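CrmK (Actinoalloteichus sp. WH1-2216-6, PDB 5I1V) is a flavoenzyme oxidase with covalently bound FAD that takes part in recycling shunt products during caerulomycin biosynthesis. Local coordinates at residues 390-393 against 394-398; 108-111 against 112-116. All blocks are in the same frame, centred on the assembly; numbering follows the deposited sequence. Where two conformers were deposited one is given.

How the contacts relate
Contact 2 comes first along the chain, at the C-terminal end of helix 104-115 in the FAD-binding domain; contact 1 follows far downstream, in the connection between strands 374-379 and 400-408, neighbours in the large antiparallel sheet. Their centres are 28 Å apart and their nearest atoms about 15 Å, so they do not touch and share no helix or sheet. Both nevertheless lie near the cofactor without touching it: the side chain of Val394 in contact 1 lies about 9 Å from the bound FAD, that of Tyr108 in contact 2 about 7 Å. Contact 2 also reaches the second subunit, whereas contact 1 is internal to one chain.

Contact 1. Residues 390-393 against 394-398; sequences AATA and VPRGA
Thr392 and Arg396 meet inside the long connection that joins strands 374-379 and 400-408 of the large antiparallel sheet, in a loop held together by a side-chain hydrogen bond and a bound water. The segment leaves a short 3-10 turn at Ala390 and Ala391 and then runs on without regular structure, so side chains rather than a repeating backbone pattern tie residues 392 and 396 together. Arg396 NH2 donates to Thr392 OG1 over 2.8 Å with an N-H...O angle of 148°, and the hydroxyl lies 22° out of the guanidinium plane. With chi1 at 49°, Thr392 OG1 stands between the backbone N and the carbonyl carbon, and from there it meets the arginine; the methyl CG2 lies beside the N. Arg396 arrives with its chain stretched from CG to NE, crossing the threonine side chain at about a right angle.

The same edge of the guanidinium serves the water. Arg396 NE donates to it at 2.8 Å, the water lying in the plane of the group, so NE and NH2 work side by side and fix how the guanidinium is rotated. Elsewhere NH2 forms a salt bridge with Asp150 and NH1 bonds to Val384 O; Asp150 probably balances the charge, and the bonds together limit the rotation of the group. Ala393 is tied by its backbone to Thr187 and Asn474. The side chain of Val394 packs on Val149 and comes about 6 Å from that of Tyr446, an FAD-binding residue, placing this part of the connection beside the cofactor pocket. Between the two side chains, the water is hydrogen-bonded to Thr392 OG1 at 2.6 Å and probably donates to Val394 O at 2.7 Å.

Contact 2. Residues 108-111 against 112-116; sequences YRVL and YKNYG
Residues 108-111 and 112-115 are consecutive turns of helix 104-115, joined by the regular bonds from each N-H to the carbonyl four residues back: Tyr112 N to Tyr108 O, Lys113 N to Arg109 O, Asn114 N to Val110 O and Tyr115 N to Leu111 O. The helix stops at Gly116, which has positive phi; its N bonds to Tyr112 O at 2.9 Å and only weakly to Leu111 O at 3.2 Å.

Asn114 folds back along the helix, its CG beside its own backbone N (chi1 -68°), and ND2 donates to Val110 O at 2.9 Å. This second donor uses a lone pair in the carbonyl plane, whereas Asn114 N comes from 35° out of that plane at 3.1 Å, so one oxygen is gripped from two directions. The other end of the amide, OD1, accepts from Tyr38 and Ser83 of the second subunit; held at both ends, the amide should have little freedom to flip.

Asn114 CB also sits over one face of the Tyr115 ring, 3.6 Å above the plane and near its rim. That ring turns its CD2 edge to Leu111 O at 3.6 Å, while Tyr115 CD2 meets Leu111 CD2 at 4.3 Å. Further out, Tyr115 packs edge-to-face with Phe96 and touches Tyr89, seating the helix end against strands 87-90 and 95-99. Lys113 starts its extended chain over Arg109 O, with CB and CG both 3.5 Å from that oxygen.

Tyr108, whose OH bonds to Gly122 O, lies near the FAD-binding residue His132. A glycine with positive phi directly after the last helical residue, the C' glycine, is a common C-terminal ending of an alpha helix; here it finishes a helix of the FAD-binding domain whose last turn also meets the second subunit.

Contact 1. Residues 390-393 against 394-398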
loop_
_atom_site.group_PDB
_atom_site.type_symbol
_atom_site.label_atom_id
_atom_site.label_comp_id
_atom_site.label_asym_id
_atom_site.label_seq_id
_atom_site.Cartn_x
_atom_site.Cartn_y
_atom_site.Cartn_z
ATOM N N ALA A 390 -33.296 -2.232 13.416
ATOM C CA ALA A 390 -33.598 -3.640 13.686
ATOM C C ALA A 390 -33.157 -4.551 12.563
ATOM O O ALA A 390 -32.976 -5.762 12.790
ATOM C CB ALA A 390 -35.084 -3.817 13.894
ATOM N N ALA A 391 -32.996 -3.984 11.363
ATOM C CA ALA A 391 -32.794 -4.787 10.169
ATOM C C ALA A 391 -31.367 -5.340 10.065
ATOM O O ALA A 391 -31.151 -6.260 9.278
ATOM C CB ALA A 391 -33.152 -4.007 8.906
ATOM N N THR A 392 -30.439 -4.814 10.880
ATOM C CA THR A 392 -29.047 -5.309 10.955
ATOM C C THR A 392 -28.594 -5.474 12.406
ATOM O O THR A 392 -29.250 -5.000 13.322
ATOM C CB THR A 392 -28.048 -4.381 10.166
ATOM O OG1 THR A 392 -28.261 -3.026 10.549
ATOM C CG2 THR A 392 -28.319 -4.490 8.686
ATOM N N ALA A 393 -27.495 -6.190 12.621
ATOM C CA ALA A 393 -27.042 -6.499 13.941
ATOM C C ALA A 393 -26.207 -5.352 14.556
ATOM O O ALA A 393 -26.089 -5.254 15.777
ATOM C CB ALA A 393 -26.255 -7.790 13.933
ATOM N N VAL A 394 -25.653 -4.484 13.731
ATOM C CA VAL A 394 -24.785 -3.408 14.224
ATOM C C VAL A 394 -25.534 -2.417 15.114
ATOM O O VAL A 394 -26.616 -1.931 14.725
ATOM C CB VAL A 394 -24.164 -2.561 13.083
ATOM C CG1 VAL A 394 -23.148 -1.578 13.658
ATOM C CG2 VAL A 394 -23.462 -3.421 12.075
ATOM N N PRO A 395 -24.959 -2.065 16.290
ATOM C CA PRO A 395 -25.524 -0.950 17.051
ATOM C C PRO A 395 -25.560 0.314 16.228
ATOM O O PRO A 395 -24.667 0.578 15.436
ATOM C CB PRO A 395 -24.511 -0.761 18.195
ATOM C CG PRO A 395 -24.001 -2.127 18.430
ATOM C CD PRO A 395 -23.831 -2.669 17.043
ATOM N N ARG A 396 -26.613 1.078 16.365
ATOM C CA ARG A 396 -26.647 2.355 15.708
ATOM C C ARG A 396 -27.017 3.419 16.726
ATOM O O ARG A 396 -27.482 3.098 17.793
ATOM C CB ARG A 396 -27.582 2.272 14.519
ATOM C CG ARG A 396 -26.870 1.566 13.350
ATOM C CD ARG A 396 -27.757 1.417 12.176
ATOM N NE ARG A 396 -27.454 0.249 11.370
ATOM C CZ ARG A 396 -27.072 0.262 10.092
ATOM N NH1 ARG A 396 -26.902 1.387 9.430
ATOM N NH2 ARG A 396 -26.901 -0.878 9.465
ATOM N N GLY A 397 -26.832 4.672 16.389
ATOM C CA GLY A 397 -27.199 5.728 17.329
ATOM C C GLY A 397 -26.064 6.679 17.605
ATOM O O GLY A 397 -26.303 7.822 17.984
ATOM N N ALA A 398 -24.827 6.228 17.426
ATOM C CA ALA A 398 -23.684 7.136 17.588
ATOM C C ALA A 398 -23.717 8.255 16.553
ATOM O O ALA A 398 -24.079 8.053 15.398
ATOM C CB ALA A 398 -22.374 6.368 17.517
HETATM O O HOH W 1 -28.527 -1.902 12.873
#

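Contact 2. Residues 108-111 against 112-116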
loop_
_atom_site.group_PDB
_atom_site.type_symbol
_atom_site.label_atom_id
_atom_site.label_comp_id
_atom_site.label_asym_id
_atom_site.label_seq_id
_atom_site.Cartn_x
_atom_site.Cartn_y
_atom_site.Cartn_z
ATOM N N TYR A 108 -11.735 -1.433 -3.570
ATOM C CA TYR A 108 -12.154 -0.128 -4.034
ATOM C C TYR A 108 -11.637 0.129 -5.443
ATOM O O TYR A 108 -12.361 0.684 -6.284
ATOM C CB TYR A 108 -11.662 0.990 -3.149
ATOM C CG TYR A 108 -12.263 1.054 -1.767
ATOM C CD1 TYR A 108 -13.513 0.518 -1.487
ATOM C CD2 TYR A 108 -11.572 1.702 -0.733
ATOM C CE1 TYR A 108 -14.046 0.596 -0.207
ATOM C CE2 TYR A 108 -12.110 1.796 0.545
ATOM C CZ TYR A 108 -13.347 1.233 0.794
ATOM O OH TYR A 108 -13.896 1.309 2.048
ATOM N N ARG A 109 -10.392 -0.259 -5.696
ATOM C CA ARG A 109 -9.772 -0.007 -6.975
ATOM C C ARG A 109 -10.473 -0.785 -8.053
ATOM O O ARG A 109 -10.725 -0.242 -9.105
ATOM C CB ARG A 109 -8.291 -0.391 -6.976
ATOM C CG ARG A 109 -7.400 0.681 -6.392
ATOM C CD ARG A 109 -5.980 0.410 -6.850
ATOM N NE ARG A 109 -5.365 -0.482 -5.908
ATOM C CZ ARG A 109 -4.534 -0.092 -4.943
ATOM N NH1 ARG A 109 -4.180 1.191 -4.808
ATOM N NH2 ARG A 109 -4.039 -1.003 -4.111
ATOM N N VAL A 110 -10.807 -2.044 -7.792
ATOM C CA VAL A 110 -11.515 -2.854 -8.777
ATOM C C VAL A 110 -12.925 -2.320 -9.095
ATOM O O VAL A 110 -13.323 -2.200 -10.259
ATOM C CB VAL A 110 -11.610 -4.319 -8.318
ATOM C CG1 VAL A 110 -12.474 -5.129 -9.275
ATOM C CG2 VAL A 110 -10.202 -4.930 -8.269
ATOM N N LEU A 111 -13.707 -2.081 -8.055
ATOM C CA LEU A 111 -15.067 -1.590 -8.187
ATOM C C LEU A 111 -15.107 -0.263 -8.904
ATOM O O LEU A 111 -15.911 -0.083 -9.820
ATOM C CB LEU A 111 -15.752 -1.432 -6.839
ATOM C CG LEU A 111 -16.093 -2.737 -6.149
ATOM C CD1 LEU A 111 -16.989 -2.482 -4.927
ATOM C CD2 LEU A 111 -16.712 -3.759 -7.082
ATOM N N TYR A 112 -14.213 0.640 -8.544
ATOM C CA TYR A 112 -14.265 1.949 -9.050
ATOM C C TYR A 112 -13.766 2.031 -10.484
ATOM O O TYR A 112 -14.450 2.563 -11.324
ATOM C CB TYR A 112 -13.499 2.952 -8.145
ATOM C CG TYR A 112 -13.811 4.336 -8.634
ATOM C CD1 TYR A 112 -15.050 4.904 -8.412
ATOM C CD2 TYR A 112 -12.910 5.021 -9.454
ATOM C CE1 TYR A 112 -15.366 6.165 -8.912
ATOM C CE2 TYR A 112 -13.214 6.274 -9.959
ATOM C CZ TYR A 112 -14.418 6.859 -9.690
ATOM O OH TYR A 112 -14.657 8.112 -10.241
ATOM N N LYS A 113 -12.605 1.483 -10.793
ATOM C CA LYS A 113 -12.078 1.652 -12.143
ATOM C C LYS A 113 -12.938 0.867 -13.151
ATOM O O LYS A 113 -13.213 1.337 -14.243
ATOM C CB LYS A 113 -10.623 1.256 -12.234
ATOM C CG LYS A 113 -9.704 2.153 -11.407
ATOM C CD LYS A 113 -8.249 1.880 -11.691
ATOM C CE LYS A 113 -7.365 2.549 -10.669
ATOM N NZ LYS A 113 -5.952 2.503 -11.148
ATOM N N ASN A 114 -13.397 -0.307 -12.769
ATOM C CA ASN A 114 -14.138 -1.130 -13.720
ATOM C C ASN A 114 -15.621 -0.795 -13.894
ATOM O O ASN A 114 -16.201 -1.032 -14.979
ATOM C CB ASN A 114 -13.983 -2.595 -13.382
ATOM C CG ASN A 114 -12.575 -3.069 -13.611
ATOM O OD1 ASN A 114 -12.140 -3.207 -14.745
ATOM N ND2 ASN A 114 -11.851 -3.299 -12.541
ATOM N N TYR A 115 -16.228 -0.295 -12.834
ATOM C CA TYR A 115 -17.672 -0.064 -12.845
ATOM C C TYR A 115 -18.122 1.302 -12.421
ATOM O O TYR A 115 -19.296 1.664 -12.653
ATOM C CB TYR A 115 -18.369 -1.117 -11.996
ATOM C CG TYR A 115 -17.913 -2.565 -12.203
ATOM C CD1 TYR A 115 -18.395 -3.325 -13.244
ATOM C CD2 TYR A 115 -16.994 -3.151 -11.338
ATOM C CE1 TYR A 115 -18.012 -4.662 -13.426
ATOM C CE2 TYR A 115 -16.600 -4.490 -11.494
ATOM C CZ TYR A 115 -17.097 -5.228 -12.561
ATOM O OH TYR A 115 -16.714 -6.556 -12.708
ATOM N N GLY A 116 -17.235 2.040 -11.764
ATOM C CA GLY A 116 -17.540 3.374 -11.341
ATOM C C GLY A 116 -18.308 3.443 -10.031
ATOM O O GLY A 116 -18.876 4.488 -9.697
#